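Long-range contacts in glycoside Hydrolase (Bacteroides uniformis, PDB 5T9X), which probably hydrolyses agarose as a family 16 glycoside hydrolase of a human gut Bacteroides, within an acquired agarose-degrading pathway: residues T147-V152 with I301-Q306; T93-A98 with W108-I113; S173-D178 with L314-K319. All blocks are in the same frame, centred on the assembly; numbering follows the deposited sequence.

Interaction 1 of 3, residues T147-V152 with I301-Q306; sequences TYTGCV and INMEDQ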
# COMPACT_ATOMS: atom_id res chain seq x y z
N THR A 147 18.04 -5.65 1.45
CA THR A 147 17.56 -4.44 2.09
C THR A 147 16.51 -4.84 3.11
O THR A 147 15.50 -5.40 2.74
CB THR A 147 16.98 -3.52 1.04
OG1 THR A 147 17.94 -3.36 -0.02
CG2 THR A 147 16.66 -2.18 1.64
N TYR A 148 16.77 -4.60 4.39
CA TYR A 148 15.83 -4.96 5.44
C TYR A 148 14.77 -3.88 5.53
O TYR A 148 15.08 -2.69 5.47
CB TYR A 148 16.51 -5.05 6.80
CG TYR A 148 17.39 -6.22 7.09
CD1 TYR A 148 17.69 -7.20 6.13
CD2 TYR A 148 17.98 -6.34 8.35
CE1 TYR A 148 18.51 -8.28 6.43
CE2 TYR A 148 18.80 -7.42 8.67
CZ TYR A 148 19.06 -8.38 7.71
OH TYR A 148 19.87 -9.44 8.03
N THR A 149 13.51 -4.29 5.67
CA THR A 149 12.43 -3.36 5.90
C THR A 149 11.29 -4.10 6.58
O THR A 149 11.52 -5.16 7.18
CB THR A 149 12.03 -2.65 4.60
OG1 THR A 149 11.17 -1.55 4.91
CG2 THR A 149 11.33 -3.60 3.63
N GLY A 150 10.09 -3.56 6.53
CA GLY A 150 8.96 -4.16 7.25
C GLY A 150 7.68 -4.36 6.47
O GLY A 150 7.47 -3.73 5.46
N CYS A 151 6.83 -5.25 6.98
CA CYS A 151 5.54 -5.55 6.39
C CYS A 151 4.53 -5.86 7.48
O CYS A 151 4.84 -6.57 8.44
CB CYS A 151 5.67 -6.75 5.47
SG CYS A 151 4.23 -7.04 4.43
N VAL A 152 3.32 -5.36 7.32
CA VAL A 152 2.23 -5.54 8.27
C VAL A 152 1.02 -6.12 7.53
O VAL A 152 0.75 -5.77 6.38
CB VAL A 152 1.90 -4.17 8.88
CG1 VAL A 152 0.55 -4.14 9.57
CG2 VAL A 152 2.99 -3.78 9.86
N ILE A 301 0.33 -3.27 4.74
CA ILE A 301 1.04 -2.02 4.76
C ILE A 301 2.50 -2.41 4.78
O ILE A 301 2.90 -3.17 5.68
CB ILE A 301 0.69 -1.20 6.03
CG1 ILE A 301 -0.82 -1.00 6.15
CG2 ILE A 301 1.39 0.15 6.00
CD1 ILE A 301 -1.26 -0.39 7.47
N ASN A 302 3.30 -1.91 3.85
CA ASN A 302 4.73 -2.22 3.88
C ASN A 302 5.63 -1.22 3.18
O ASN A 302 5.16 -0.26 2.58
CB ASN A 302 4.95 -3.63 3.31
CG ASN A 302 4.71 -3.72 1.80
OD1 ASN A 302 4.84 -2.77 1.07
ND2 ASN A 302 4.45 -4.93 1.33
N MET A 303 6.93 -1.48 3.23
CA MET A 303 7.82 -0.98 2.19
C MET A 303 8.48 -2.12 1.42
O MET A 303 8.62 -3.23 1.92
CB MET A 303 8.86 -0.04 2.74
CG MET A 303 8.35 1.16 3.53
SD MET A 303 9.71 2.11 4.32
CE MET A 303 10.25 3.04 2.90
N GLU A 304 8.88 -1.84 0.18
CA GLU A 304 9.49 -2.81 -0.72
C GLU A 304 10.65 -2.14 -1.46
O GLU A 304 10.51 -1.02 -1.95
CB GLU A 304 8.48 -3.32 -1.76
CG GLU A 304 7.33 -4.14 -1.19
CD GLU A 304 6.25 -4.57 -2.20
OE1 GLU A 304 6.37 -4.27 -3.42
OE2 GLU A 304 5.26 -5.22 -1.74
N ASP A 305 11.78 -2.82 -1.54
CA ASP A 305 12.82 -2.53 -2.53
C ASP A 305 12.52 -3.40 -3.75
O ASP A 305 12.96 -4.55 -3.83
CB ASP A 305 14.20 -2.88 -1.98
CG ASP A 305 15.32 -2.25 -2.75
OD1 ASP A 305 15.06 -1.64 -3.82
OD2 ASP A 305 16.45 -2.35 -2.24
N GLN A 306 11.73 -2.86 -4.66
CA GLN A 306 11.12 -3.66 -5.72
C GLN A 306 12.14 -4.06 -6.77
O GLN A 306 12.99 -3.25 -7.12
CB GLN A 306 9.98 -2.91 -6.37
CG GLN A 306 8.76 -2.81 -5.48
CD GLN A 306 7.69 -1.90 -6.04
OE1 GLN A 306 7.94 -1.10 -6.94
NE2 GLN A 306 6.49 -2.00 -5.50

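Interaction 2 of 3, residues T93-A98 with W108-I113; sequences TDYYHA and WQRDHI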
# COMPACT_ATOMS: atom_id res chain seq x y z
N THR A 93 -0.49 -8.33 12.39
CA THR A 93 0.75 -9.08 12.56
C THR A 93 1.87 -8.31 11.88
O THR A 93 1.61 -7.56 10.93
CB THR A 93 0.68 -10.48 11.95
OG1 THR A 93 0.56 -10.39 10.52
CG2 THR A 93 -0.47 -11.28 12.54
N ASP A 94 3.11 -8.49 12.34
CA ASP A 94 4.28 -7.75 11.81
C ASP A 94 5.05 -8.52 10.70
O ASP A 94 6.29 -8.47 10.63
CB ASP A 94 5.24 -7.29 12.95
CG ASP A 94 5.62 -8.41 13.92
OD1 ASP A 94 5.21 -9.57 13.69
OD2 ASP A 94 6.29 -8.13 14.95
N TYR A 95 4.31 -9.23 9.86
CA TYR A 95 4.87 -9.88 8.68
C TYR A 95 3.83 -9.90 7.57
O TYR A 95 2.73 -9.41 7.76
CB TYR A 95 5.36 -11.30 9.02
CG TYR A 95 6.57 -11.73 8.22
CD1 TYR A 95 7.81 -11.18 8.46
CD2 TYR A 95 6.46 -12.68 7.20
CE1 TYR A 95 8.93 -11.57 7.71
CE2 TYR A 95 7.56 -13.08 6.45
CZ TYR A 95 8.80 -12.53 6.72
OH TYR A 95 9.90 -12.91 5.98
N TYR A 96 4.20 -10.43 6.41
CA TYR A 96 3.31 -10.64 5.26
C TYR A 96 2.42 -11.81 5.61
O TYR A 96 2.76 -12.56 6.51
CB TYR A 96 4.18 -10.96 4.04
CG TYR A 96 3.55 -11.16 2.69
CD1 TYR A 96 2.97 -10.10 1.99
CD2 TYR A 96 3.66 -12.38 2.03
CE1 TYR A 96 2.45 -10.28 0.71
CE2 TYR A 96 3.14 -12.57 0.75
CZ TYR A 96 2.55 -11.52 0.09
OH TYR A 96 2.07 -11.74 -1.16
N HIS A 97 1.33 -11.97 4.87
CA HIS A 97 0.33 -13.01 5.14
C HIS A 97 0.78 -14.49 4.89
O HIS A 97 0.01 -15.41 5.13
CB HIS A 97 -1.04 -12.65 4.45
CG HIS A 97 -1.14 -12.91 2.97
ND1 HIS A 97 -0.23 -13.65 2.24
CD2 HIS A 97 -2.12 -12.58 2.09
CE1 HIS A 97 -0.60 -13.71 0.98
NE2 HIS A 97 -1.76 -13.08 0.86
N ALA A 98 2.00 -14.70 4.41
CA ALA A 98 2.56 -16.03 4.11
C ALA A 98 4.05 -15.92 4.42
O ALA A 98 4.56 -14.80 4.57
CB ALA A 98 2.35 -16.40 2.64
N TRP A 108 11.89 -8.62 4.51
CA TRP A 108 11.07 -8.11 5.59
C TRP A 108 11.56 -8.66 6.93
O TRP A 108 12.06 -9.79 7.02
CB TRP A 108 9.62 -8.46 5.36
CG TRP A 108 9.00 -7.68 4.22
CD1 TRP A 108 9.13 -6.35 3.97
CD2 TRP A 108 8.13 -8.20 3.21
NE1 TRP A 108 8.40 -6.00 2.85
CE2 TRP A 108 7.77 -7.12 2.37
CE3 TRP A 108 7.62 -9.46 2.93
CZ2 TRP A 108 6.95 -7.27 1.29
CZ3 TRP A 108 6.80 -9.61 1.88
CH2 TRP A 108 6.47 -8.53 1.05
N GLN A 109 11.46 -7.80 7.95
CA GLN A 109 11.90 -8.08 9.31
C GLN A 109 10.82 -7.62 10.27
O GLN A 109 10.33 -6.49 10.15
CB GLN A 109 13.17 -7.31 9.62
CG GLN A 109 14.36 -7.63 8.73
CD GLN A 109 14.92 -9.02 8.99
OE1 GLN A 109 14.88 -9.88 8.13
NE2 GLN A 109 15.44 -9.23 10.18
N ARG A 110 10.47 -8.45 11.25
CA ARG A 110 9.47 -8.06 12.27
C ARG A 110 9.88 -6.80 13.05
O ARG A 110 9.05 -5.91 13.31
CB ARG A 110 9.21 -9.22 13.24
CG ARG A 110 8.52 -10.41 12.60
CD ARG A 110 8.22 -11.52 13.58
NE ARG A 110 7.67 -12.67 12.87
CZ ARG A 110 6.40 -12.80 12.45
NH1 ARG A 110 5.49 -11.85 12.66
NH2 ARG A 110 6.05 -13.90 11.80
N ASP A 111 11.16 -6.72 13.40
CA ASP A 111 11.65 -5.62 14.23
C ASP A 111 11.77 -4.30 13.49
O ASP A 111 12.12 -3.31 14.10
CB ASP A 111 12.97 -5.99 14.95
CG ASP A 111 14.17 -6.10 14.00
OD1 ASP A 111 14.12 -5.65 12.84
OD2 ASP A 111 15.20 -6.64 14.43
N HIS A 112 11.51 -4.28 12.18
CA HIS A 112 11.42 -3.02 11.42
C HIS A 112 10.01 -2.41 11.46
O HIS A 112 9.78 -1.39 10.79
CB HIS A 112 11.94 -3.23 9.99
CG HIS A 112 13.42 -3.24 9.91
ND1 HIS A 112 14.20 -4.11 10.65
CD2 HIS A 112 14.29 -2.45 9.23
CE1 HIS A 112 15.48 -3.87 10.41
NE2 HIS A 112 15.56 -2.87 9.56
N ILE A 113 9.10 -3.02 12.23
CA ILE A 113 7.76 -2.48 12.46
C ILE A 113 7.63 -1.96 13.88
O ILE A 113 7.95 -2.67 14.84
CB ILE A 113 6.69 -3.56 12.32
CG1 ILE A 113 6.72 -4.17 10.93
CG2 ILE A 113 5.31 -3.02 12.68
CD1 ILE A 113 6.54 -3.19 9.79
O HOH W 1 6.10 -5.22 16.06

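Interaction 3 of 3, residues S173-D178 with L314-K319; sequences STMASD and LSPTNK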
# COMPACT_ATOMS: atom_id res chain seq x y z
N SER A 173 12.33 8.25 -0.08
CA SER A 173 13.14 7.07 -0.30
C SER A 173 12.90 6.52 -1.70
O SER A 173 11.82 6.69 -2.29
CB SER A 173 12.74 6.03 0.72
OG SER A 173 13.67 4.96 0.72
N THR A 174 13.89 5.85 -2.26
CA THR A 174 13.64 5.11 -3.50
C THR A 174 12.82 3.82 -3.25
O THR A 174 12.30 3.22 -4.17
CB THR A 174 14.95 4.79 -4.24
OG1 THR A 174 15.82 4.05 -3.38
CG2 THR A 174 15.62 6.07 -4.67
N MET A 175 12.74 3.39 -2.00
CA MET A 175 11.82 2.32 -1.59
C MET A 175 10.38 2.67 -1.93
O MET A 175 9.98 3.83 -1.84
CB MET A 175 11.89 2.12 -0.08
CG MET A 175 13.25 1.72 0.50
SD MET A 175 13.64 0.02 0.09
CE MET A 175 12.59 -0.85 1.27
N ALA A 176 9.59 1.66 -2.26
CA ALA A 176 8.15 1.81 -2.37
C ALA A 176 7.54 1.92 -0.98
O ALA A 176 7.95 1.20 -0.08
CB ALA A 176 7.56 0.62 -3.09
N SER A 177 6.61 2.85 -0.82
CA SER A 177 5.72 2.92 0.36
C SER A 177 4.34 2.43 -0.09
O SER A 177 3.80 2.95 -1.09
CB SER A 177 5.62 4.36 0.86
OG SER A 177 6.89 4.91 1.16
N ASP A 178 3.79 1.42 0.59
CA ASP A 178 2.61 0.68 0.10
C ASP A 178 1.54 0.44 1.14
O ASP A 178 1.82 -0.04 2.25
CB ASP A 178 2.99 -0.72 -0.41
CG ASP A 178 4.01 -0.72 -1.55
OD1 ASP A 178 3.76 -0.09 -2.62
OD2 ASP A 178 5.05 -1.38 -1.39
N LEU A 314 17.93 1.66 -8.58
CA LEU A 314 17.12 2.44 -7.62
C LEU A 314 16.97 1.80 -6.24
O LEU A 314 16.10 2.20 -5.46
CB LEU A 314 15.76 2.82 -8.25
CG LEU A 314 15.97 3.88 -9.32
CD1 LEU A 314 14.91 3.81 -10.39
CD2 LEU A 314 15.98 5.26 -8.71
N SER A 315 17.81 0.82 -5.91
CA SER A 315 17.90 0.32 -4.54
C SER A 315 18.52 1.47 -3.72
O SER A 315 19.31 2.24 -4.27
CB SER A 315 18.73 -0.95 -4.48
OG SER A 315 18.81 -1.47 -3.15
N PRO A 316 18.10 1.66 -2.45
CA PRO A 316 18.71 2.74 -1.67
C PRO A 316 20.18 2.48 -1.35
O PRO A 316 20.53 1.36 -0.98
CB PRO A 316 17.91 2.76 -0.37
CG PRO A 316 16.70 1.98 -0.64
CD PRO A 316 17.00 1.01 -1.73
N THR A 317 21.00 3.52 -1.47
CA THR A 317 22.44 3.44 -1.17
C THR A 317 22.65 3.40 0.33
O THR A 317 21.80 3.83 1.11
CB THR A 317 23.23 4.66 -1.75
OG1 THR A 317 22.84 5.87 -1.07
CG2 THR A 317 22.98 4.82 -3.24
N ASN A 318 23.79 2.89 0.76
CA ASN A 318 24.13 2.91 2.18
C ASN A 318 24.14 4.37 2.74
O ASN A 318 23.75 4.60 3.89
CB ASN A 318 25.48 2.21 2.41
CG ASN A 318 25.39 0.71 2.18
OD1 ASN A 318 24.67 0.02 2.88
ND2 ASN A 318 26.12 0.20 1.20
N LYS A 319 24.56 5.33 1.90
CA LYS A 319 24.61 6.75 2.30
C LYS A 319 23.18 7.27 2.57
O LYS A 319 22.92 7.79 3.65
CB LYS A 319 25.36 7.61 1.27
CG LYS A 319 25.89 8.93 1.80

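Interaction 1 of 3, residues T147-V152 with I301-Q306
T147 and D305 cross at about a right angle, the threonine hydroxyl OG1 giving its proton to D305 OD2 at 2.9 Å on the anti lone pair of the carboxylate oxygen. That oxygen also takes the hydroxyl of S315, so D305 OD2 receives two hydroxyls, and the one from T147 is itself held by R126. T149 likewise stands across M303: OG1, anti to the backbone N (chi1 -168°), lies 3.5 Å from M303 CB but finds its polar partners in E123 and T124, while its methyl CG2 rests against M303 O. Farther along, the backbones close into an antiparallel ladder. M303 N bonds to G150 O at 3.2 Å; C151 and N302 form a non-hydrogen-bonded pair with C151 SG 3.7 Å from N302 CB; V152 and I301 form a hydrogen-bonded pair, V152 N to I301 O measuring 2.8 Å. N302 ND2 reaches forward along its own strand to E304 OE2, and Q306 NE2 holds the other oxygen of that carboxylate, OE1, which should restrict its rotation. The ladder joins strands 140-154 and 298-304 inside the mixed sheet. Strand 176-182 flanks 298-304 and strand 106-108 flanks 140-154; I301, T149 and M303 pack on strand 119-122 of the other sheet, whereas C151 and N302 meet W108.

Interaction 2 of 3, residues T93-A98 with W108-I113
D94 and R110 make the polar link between the two loops: R110 NH1 and D94 OD1 form a salt bridge modelled at 2.5 Å, shorter than usual, so its exact length is doubtful; the oxygen sits in the guanidinium plane. With CG between its backbone N and carbonyl carbon (chi1 51°), D94 aims its carboxylate at R110, whose chain runs extended from CG to NE and crosses it at about a right angle; the two charged planes are 55° apart. Y95 CB covers one face of the guanidinium, 3.7 Å from R110 NH1. This is the solvent side: R110 is exposed, and a water donates to D94 OD2 and, weakly, to I113 O. The opposite charge of R110 is likely to favour the ionised form of D94. Away from the water, the contact is tighter and mostly apolar. D94 CB rests on I113 CG1 at 4.0 Å, and the Y95 ring turns its edge to W108 O, with its CE1 against W108 CB. Y96 CB touches W108 CZ3 at 3.7 Å; the Y96 ring and the six-membered ring of W108 are roughly parallel (29°) but slid apart, centroids 5.2 Å from each other, so they barely overlap. W108 itself is fixed by NE1 to M303 O, while Y96 meets W100 edge-to-face. Residues 108-113 pass through a 3-10 turn from strand 106-108 of one sheet to strand 113-116 of the other, an edge crossing of the beta-jelly-roll sandwich expected for family 16.

Interaction 3 of 3, residues S173-D178 with L314-K319
T174 reaches the loop 314-319 through all three of its side-chain atoms. Its CB already lies 3.1 Å from L314 O. Beyond it, OG1 is held between the backbone N and the carbonyl carbon (chi1 57°), which turns the hydroxyl to donate to L314 O at 2.8 Å; it arrives from above the carbonyl plane, 41° out of it. The same OG1 also packs on the proline ring, 3.5 Å from P316 CG. The methyl CG2 points to L314 CD2 at 4.1 Å, a looser apolar touch. A valine at this position would probably leave L314 O without its hydroxyl donor, with only packing between this side chain and the loop. M175 crosses P316 at about a right angle, its CG 3.6 Å from P316 CG and its SD lying by the same ring atom. Just before, S173 OG accepts from M175 N in an ST turn and is also hydrogen-bonded to N327. The turn leads into strand 176-182, and the loop follows helix 307-310, whose R309 bonds to T174 O. M175 continues inward onto M303 of strand 298-304 and onto T147 and T149 of strand 140-154.

In the fold
Along the chain interaction 2 closes first; interactions 1 and 3 then alternate, in the order 147-152, 173-178, 301-306, 314-319. Interaction 1 lies between the others, its centre about 8 Å from that of interaction 2 and about 10 Å from that of interaction 3; interactions 2 and 3 do not touch, their centres about 18 Å apart. The mixed sheet ties them together: strand 298-304 lies between 140-154 and 176-182, so distant parts of the chain meet side by side. T149 O bonds to Q109 N at one border, E304 O to A176 N at the other. Interaction 1 pairs two strands of one wall of the sandwich, and interactions 2 and 3 pack loops at its borders; in this family that sheet usually lines the substrate cleft.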